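Local structure of glutathione S-transferase (Bombyx mori, 4E8H) at residues Ala25-Leu30 / Lys194-Tyr199; Thr168-Asp173 / Lys187-Thr192. The protein binds glutathione and probably transfers it to electrophilic substrates, as a homodimeric glutathione S-transferase of the delta/epsilon type. All coordinates share one frame; numbering follows the deposited sequence.

Contact 1: residues Ala25-Leu30 / Lys194-Tyr199; sequences ARVLEL and KMLEPY
The phenol ring of Y199 lies against the backbone of V27, whose CA sits over one face in a CH-pi contact, 3.9 Å from the ring centroid and 25° off the ring normal. CA is displaced toward the rim, and Y199 CD1 is its nearest ring atom at 3.6 Å. At the ring's edge, in its plane, is M195 O from the last helical turn of the same segment. The second flat group is the guanidinium of R26, which has Y199 C over one face, near the rim and 3.7 Å above the plane. R26 CB approaches Y199 O to 3.3 Å, and CG lies 3.6 Å from the same oxygen; beyond them the chain is bent at chi2 and chi3, and its guanidinium lies against the Y199 backbone. No hydrogen bond crosses between the segments, and the closest CA pair, R26 and Y199, is 5.3 Å apart.

The apolar part belongs to V27. Its CG2, anti to the carbonyl carbon, meets both Y199 CG and L196 CD2, each pair at 3.7 Å. An alanine in place of Y199 would probably open a gap beside V27, whose CA and CG2 would lose the ring they pack on.

Both segments are helix ends. E29 has positive phi (62°) and closes helix 16-27 with a Schellman motif, in which L30 N bonds to A25 O and E29 N to R26 O. Residues 194-199 carry the chain out of helix 183-196 toward helix 201-213. The contact thus joins the first helix of the thioredoxin-like domain to the C-terminal helical domain near the surface. L28 turns to helix 71-82, R26 touches I204 on helix 201-213, and L196 packs on Y201.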
loop_
_atom_site.group_PDB
_atom_site.type_symbol
_atom_site.label_atom_id
_atom_site.label_comp_id
_atom_site.label_asym_id
_atom_site.label_seq_id
_atom_site.Cartn_x
_atom_site.Cartn_y
_atom_site.Cartn_z
ATOM N N ALA B 25 0.059 3.191 -18.282
ATOM C CA ALA B 25 -0.426 2.579 -19.521
ATOM C C ALA B 25 0.209 3.186 -20.773
ATOM O O ALA B 25 0.482 2.468 -21.739
ATOM C CB ALA B 25 -1.941 2.667 -19.599
ATOM N N ARG B 26 0.440 4.498 -20.759
ATOM C CA ARG B 26 1.096 5.171 -21.880
ATOM C C ARG B 26 2.541 4.705 -22.055
ATOM O O ARG B 26 2.964 4.402 -23.173
ATOM C CB ARG B 26 1.035 6.695 -21.725
ATOM C CG ARG B 26 -0.357 7.290 -21.930
ATOM C CD ARG B 26 -0.762 7.301 -23.399
ATOM N NE ARG B 26 0.033 8.254 -24.172
ATOM C CZ ARG B 26 -0.304 9.525 -24.373
ATOM N NH1 ARG B 26 -1.432 10.013 -23.866
ATOM N NH2 ARG B 26 0.488 10.312 -25.088
ATOM N N VAL B 27 3.284 4.637 -20.950
ATOM C CA VAL B 27 4.682 4.184 -20.967
ATOM C C VAL B 27 4.793 2.745 -21.485
ATOM O O VAL B 27 5.760 2.393 -22.165
ATOM C CB VAL B 27 5.356 4.334 -19.572
ATOM C CG1 VAL B 27 6.752 3.710 -19.552
ATOM C CG2 VAL B 27 5.443 5.796 -19.179
ATOM N N LEU B 28 3.787 1.931 -21.174
ATOM C CA LEU B 28 3.717 0.546 -21.638
ATOM C C LEU B 28 3.081 0.433 -23.023
ATOM O O LEU B 28 3.013 -0.660 -23.592
ATOM C CB LEU B 28 2.938 -0.315 -20.638
ATOM C CG LEU B 28 3.554 -0.533 -19.253
ATOM C CD1 LEU B 28 2.512 -1.059 -18.287
ATOM C CD2 LEU B 28 4.758 -1.469 -19.311
ATOM N N GLU B 29 2.610 1.566 -23.545
ATOM C CA GLU B 29 2.002 1.659 -24.881
ATOM C C GLU B 29 0.727 0.817 -25.019
ATOM O O GLU B 29 0.509 0.140 -26.028
ATOM C CB GLU B 29 3.031 1.349 -25.982
ATOM C CG GLU B 29 4.254 2.267 -25.943
ATOM C CD GLU B 29 5.321 1.902 -26.961
ATOM O OE1 GLU B 29 5.511 0.699 -27.241
ATOM O OE2 GLU B 29 5.984 2.828 -27.474
ATOM N N LEU B 30 -0.108 0.879 -23.984
ATOM C CA LEU B 30 -1.416 0.237 -23.981
ATOM C C LEU B 30 -2.478 1.317 -24.120
ATOM O O LEU B 30 -2.469 2.293 -23.366
ATOM C CB LEU B 30 -1.636 -0.530 -22.670
ATOM C CG LEU B 30 -0.647 -1.627 -22.259
ATOM C CD1 LEU B 30 -0.791 -1.963 -20.779
ATOM C CD2 LEU B 30 -0.827 -2.878 -23.108
ATOM N N LYS B 194 10.602 15.002 -17.872
ATOM C CA LYS B 194 11.247 14.778 -19.170
ATOM C C LYS B 194 11.062 13.344 -19.662
ATOM O O LYS B 194 10.839 13.114 -20.855
ATOM C CB LYS B 194 12.736 15.132 -19.113
ATOM C CG LYS B 194 13.020 16.626 -19.031
ATOM C CD LYS B 194 14.515 16.909 -19.068
ATOM C CE LYS B 194 14.805 18.405 -19.042
ATOM N NZ LYS B 194 14.549 19.015 -17.704
ATOM N N MET B 195 11.149 12.388 -18.738
ATOM C CA MET B 195 10.909 10.980 -19.044
ATOM C C MET B 195 9.473 10.722 -19.496
ATOM O O MET B 195 9.230 9.866 -20.349
ATOM C CB MET B 195 11.225 10.105 -17.826
ATOM C CG MET B 195 12.708 9.988 -17.498
ATOM S SD MET B 195 13.661 9.176 -18.798
ATOM C CE MET B 195 13.124 7.477 -18.619
ATOM N N LEU B 196 8.530 11.471 -18.928
ATOM C CA LEU B 196 7.106 11.209 -19.137
ATOM C C LEU B 196 6.433 12.077 -20.202
ATOM O O LEU B 196 5.283 11.818 -20.568
ATOM C CB LEU B 196 6.342 11.309 -17.810
ATOM C CG LEU B 196 6.613 10.222 -16.764
ATOM C CD1 LEU B 196 5.970 10.588 -15.435
ATOM C CD2 LEU B 196 6.135 8.850 -17.237
ATOM N N GLU B 197 7.136 13.092 -20.702
ATOM C CA GLU B 197 6.571 13.973 -21.735
ATOM C C GLU B 197 6.210 13.273 -23.054
ATOM O O GLU B 197 5.226 13.654 -23.691
ATOM C CB GLU B 197 7.450 15.204 -21.998
ATOM C CG GLU B 197 7.455 16.250 -20.876
ATOM C CD GLU B 197 6.100 16.905 -20.606
ATOM O OE1 GLU B 197 5.090 16.574 -21.269
ATOM O OE2 GLU B 197 6.050 17.769 -19.706
ATOM N N PRO B 198 6.992 12.253 -23.474
ATOM C CA PRO B 198 6.524 11.511 -24.647
ATOM C C PRO B 198 5.371 10.557 -24.315
ATOM O O PRO B 198 4.854 9.882 -25.208
ATOM C CB PRO B 198 7.764 10.714 -25.087
ATOM C CG PRO B 198 8.911 11.248 -24.277
ATOM C CD PRO B 198 8.311 11.773 -23.023
ATOM N N TYR B 199 4.968 10.517 -23.046
ATOM C CA TYR B 199 3.931 9.592 -22.591
ATOM C C TYR B 199 2.732 10.286 -21.938
ATOM O O TYR B 199 2.102 9.741 -21.028
ATOM C CB TYR B 199 4.541 8.539 -21.659
ATOM C CG TYR B 199 5.638 7.721 -22.308
ATOM C CD1 TYR B 199 5.343 6.796 -23.309
ATOM C CD2 TYR B 199 6.971 7.875 -21.925
ATOM C CE1 TYR B 199 6.341 6.042 -23.912
ATOM C CE2 TYR B 199 7.981 7.124 -22.522
ATOM C CZ TYR B 199 7.657 6.209 -23.514
ATOM O OH TYR B 199 8.646 5.462 -24.110
#

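Contact 2: residues Thr168-Asp173 / Lys187-Thr192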
loop_
_atom_site.group_PDB
_atom_site.type_symbol
_atom_site.label_atom_id
_atom_site.label_comp_id
_atom_site.label_asym_id
_atom_site.label_seq_id
_atom_site.Cartn_x
_atom_site.Cartn_y
_atom_site.Cartn_z
ATOM N N THR B 168 1.588 13.308 -7.073
ATOM C CA THR B 168 1.497 14.109 -5.855
ATOM C C THR B 168 2.356 15.367 -5.936
ATOM O O THR B 168 1.935 16.449 -5.511
ATOM C CB THR B 168 1.874 13.260 -4.618
ATOM O OG1 THR B 168 0.857 12.275 -4.404
ATOM C CG2 THR B 168 2.000 14.117 -3.360
ATOM N N ILE B 169 3.555 15.217 -6.487
ATOM C CA ILE B 169 4.473 16.337 -6.650
ATOM C C ILE B 169 3.925 17.309 -7.697
ATOM O O ILE B 169 4.027 18.527 -7.525
ATOM C CB ILE B 169 5.917 15.854 -6.973
ATOM C CG1 ILE B 169 6.426 14.893 -5.881
ATOM C CG2 ILE B 169 6.876 17.033 -7.144
ATOM C CD1 ILE B 169 6.369 15.436 -4.442
ATOM N N THR B 170 3.317 16.772 -8.755
ATOM C CA THR B 170 2.626 17.599 -9.746
ATOM C C THR B 170 1.490 18.400 -9.097
ATOM O O THR B 170 1.355 19.599 -9.356
ATOM C CB THR B 170 2.089 16.762 -10.934
ATOM O OG1 THR B 170 3.177 16.077 -11.569
ATOM C CG2 THR B 170 1.400 17.654 -11.970
ATOM N N ASN B 171 0.694 17.749 -8.249
ATOM C CA ASN B 171 -0.410 18.433 -7.574
ATOM C C ASN B 171 0.045 19.590 -6.687
ATOM O O ASN B 171 -0.474 20.700 -6.806
ATOM C CB ASN B 171 -1.269 17.453 -6.771
ATOM C CG ASN B 171 -2.173 16.609 -7.650
ATOM O OD1 ASN B 171 -2.627 17.047 -8.708
ATOM N ND2 ASN B 171 -2.444 15.389 -7.209
ATOM N N ILE B 172 1.022 19.334 -5.818
ATOM C CA ILE B 172 1.505 20.369 -4.898
ATOM C C ILE B 172 2.168 21.538 -5.636
ATOM O O ILE B 172 2.060 22.688 -5.206
ATOM C CB ILE B 172 2.385 19.802 -3.741
ATOM C CG1 ILE B 172 3.732 19.267 -4.253
ATOM C CG2 ILE B 172 1.608 18.737 -2.952
ATOM C CD1 ILE B 172 4.750 18.971 -3.151
ATOM N N ASP B 173 2.834 21.237 -6.750
ATOM C CA ASP B 173 3.384 22.267 -7.625
ATOM C C ASP B 173 2.262 23.178 -8.138
ATOM O O ASP B 173 2.361 24.406 -8.041
ATOM C CB ASP B 173 4.150 21.630 -8.788
ATOM C CG ASP B 173 4.778 22.658 -9.711
ATOM O OD1 ASP B 173 5.637 23.440 -9.250
ATOM O OD2 ASP B 173 4.417 22.673 -10.907
ATOM N N LYS B 187 15.439 18.108 -8.648
ATOM C CA LYS B 187 16.145 17.532 -9.796
ATOM C C LYS B 187 15.435 16.287 -10.321
ATOM O O LYS B 187 15.317 16.098 -11.534
ATOM C CB LYS B 187 17.595 17.195 -9.432
ATOM C CG LYS B 187 18.467 18.405 -9.122
ATOM C CD LYS B 187 19.782 17.984 -8.482
ATOM C CE LYS B 187 20.456 19.157 -7.785
ATOM N NZ LYS B 187 21.657 18.733 -7.010
ATOM N N TRP B 188 14.972 15.445 -9.399
ATOM C CA TRP B 188 14.207 14.248 -9.740
ATOM C C TRP B 188 12.922 14.597 -10.482
ATOM O O TRP B 188 12.534 13.894 -11.415
ATOM C CB TRP B 188 13.884 13.437 -8.481
ATOM C CG TRP B 188 12.796 12.413 -8.668
ATOM C CD1 TRP B 188 12.948 11.119 -9.072
ATOM C CD2 TRP B 188 11.389 12.603 -8.455
ATOM N NE1 TRP B 188 11.728 10.489 -9.123
ATOM C CE2 TRP B 188 10.753 11.376 -8.750
ATOM C CE3 TRP B 188 10.604 13.690 -8.043
ATOM C CZ2 TRP B 188 9.369 11.204 -8.649
ATOM C CZ3 TRP B 188 9.225 13.519 -7.945
ATOM C CH2 TRP B 188 8.624 12.283 -8.246
ATOM N N PHE B 189 12.261 15.673 -10.060
ATOM C CA PHE B 189 10.996 16.088 -10.668
ATOM C C PHE B 189 11.196 16.543 -12.116
ATOM O O PHE B 189 10.411 16.182 -12.996
ATOM C CB PHE B 189 10.309 17.162 -9.807
ATOM C CG PHE B 189 8.969 17.628 -10.330
ATOM C CD1 PHE B 189 7.960 16.721 -10.654
ATOM C CD2 PHE B 189 8.705 18.990 -10.456
ATOM C CE1 PHE B 189 6.718 17.168 -11.125
ATOM C CE2 PHE B 189 7.470 19.447 -10.922
ATOM C CZ PHE B 189 6.475 18.535 -11.258
ATOM N N GLU B 190 12.257 17.311 -12.362
ATOM C CA GLU B 190 12.585 17.755 -13.719
ATOM C C GLU B 190 12.951 16.562 -14.596
ATOM O O GLU B 190 12.542 16.484 -15.754
ATOM C CB GLU B 190 13.717 18.789 -13.709
ATOM C CG GLU B 190 13.383 20.098 -12.983
ATOM C CD GLU B 190 12.144 20.797 -13.532
ATOM O OE1 GLU B 190 12.021 20.919 -14.770
ATOM O OE2 GLU B 190 11.297 21.233 -12.720
ATOM N N ARG B 191 13.702 15.627 -14.016
ATOM C CA ARG B 191 14.113 14.394 -14.682
ATOM C C ARG B 191 12.920 13.526 -15.105
ATOM O O ARG B 191 12.865 13.054 -16.240
ATOM C CB ARG B 191 15.039 13.603 -13.752
ATOM C CG ARG B 191 15.751 12.417 -14.389
ATOM C CD ARG B 191 16.707 11.745 -13.400
ATOM N NE ARG B 191 17.731 12.664 -12.898
ATOM C CZ ARG B 191 17.850 13.055 -11.630
ATOM N NH1 ARG B 191 17.018 12.605 -10.698
ATOM N NH2 ARG B 191 18.817 13.896 -11.289
ATOM N N THR B 192 11.973 13.332 -14.187
ATOM C CA THR B 192 10.839 12.426 -14.396
ATOM C C THR B 192 9.810 13.013 -15.369
ATOM O O THR B 192 9.249 12.286 -16.194
ATOM C CB THR B 192 10.194 12.017 -13.047
ATOM O OG1 THR B 192 11.201 11.462 -12.190
ATOM C CG2 THR B 192 9.083 10.988 -13.241
#
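I169 and F189 have the closest CA atoms of two steeply crossed helical segments, 7.7 Å apart. The axes of 168-173 and 187-192 approach to 11.5 Å with a signed crossing angle of -108°; at that separation side chains, not backbones, make the contact. Within the second segment W188 O accepts from both T192 N and T192 OG1, which reach it from opposite faces of the carbonyl plane; the OG1 bond is 2.9 Å long. This bond holds the hydroxyl against its own helix, and OG1 also lies over one face of the W188 indole, toward its rim.

I169 divides its two branches between two aromatic rings. CG2, anti to the backbone N, lies over one face of F189 in a CH-pi contact, 3.9 Å from the centroid and 19° off the normal. CG1 instead meets the edge of W188, near the indole plane, with CZ3 3.7 Å away. F189 points toward the other helix, with CG anti to the backbone N (chi1 -178°), and the I169 and F189 side chains run past each other in opposite directions. T170 OG1 comes to the edge of the F189 ring, 3.7 Å from CE1. That hydroxyl is buried but has hydrogen-bond partners in D205, Y201 and V166 O. At the exposed margin D173 CG stands obliquely to the phenyl ring, 4.4 Å from F189 CE2.

This buried contact joins helices 160-174 and 183-196 within the all-helical C-terminal domain. W188 NE1 is hydrogen-bonded to D162 near the start of helix 160-174, tying the two helices together a second time. F179, in the connection between them, covers I169, while helix 93-124 packs on T168 and I172, and helix 201-213 reaches T170 and F189.

How the contacts relate
Helix 183-196 takes part in both contacts, its middle turns in contact 2 and its C-terminal end in contact 1, with centres 16 Å apart. Along the chain, contact 2 is nested inside the loop closed by contact 1: its segments are only 14 residues apart in sequence, whereas those of contact 1 are 164 apart. Both helices of contact 2 belong to the C-terminal helical domain. Through helix 183-196 this buried contact is linked to the surface contact between that domain and the thioredoxin-like domain. Contact 1 lies away from the glutathione site; in contact 2 the side chain of I169 is about 12 Å from that of R72, a glutathione-binding residue.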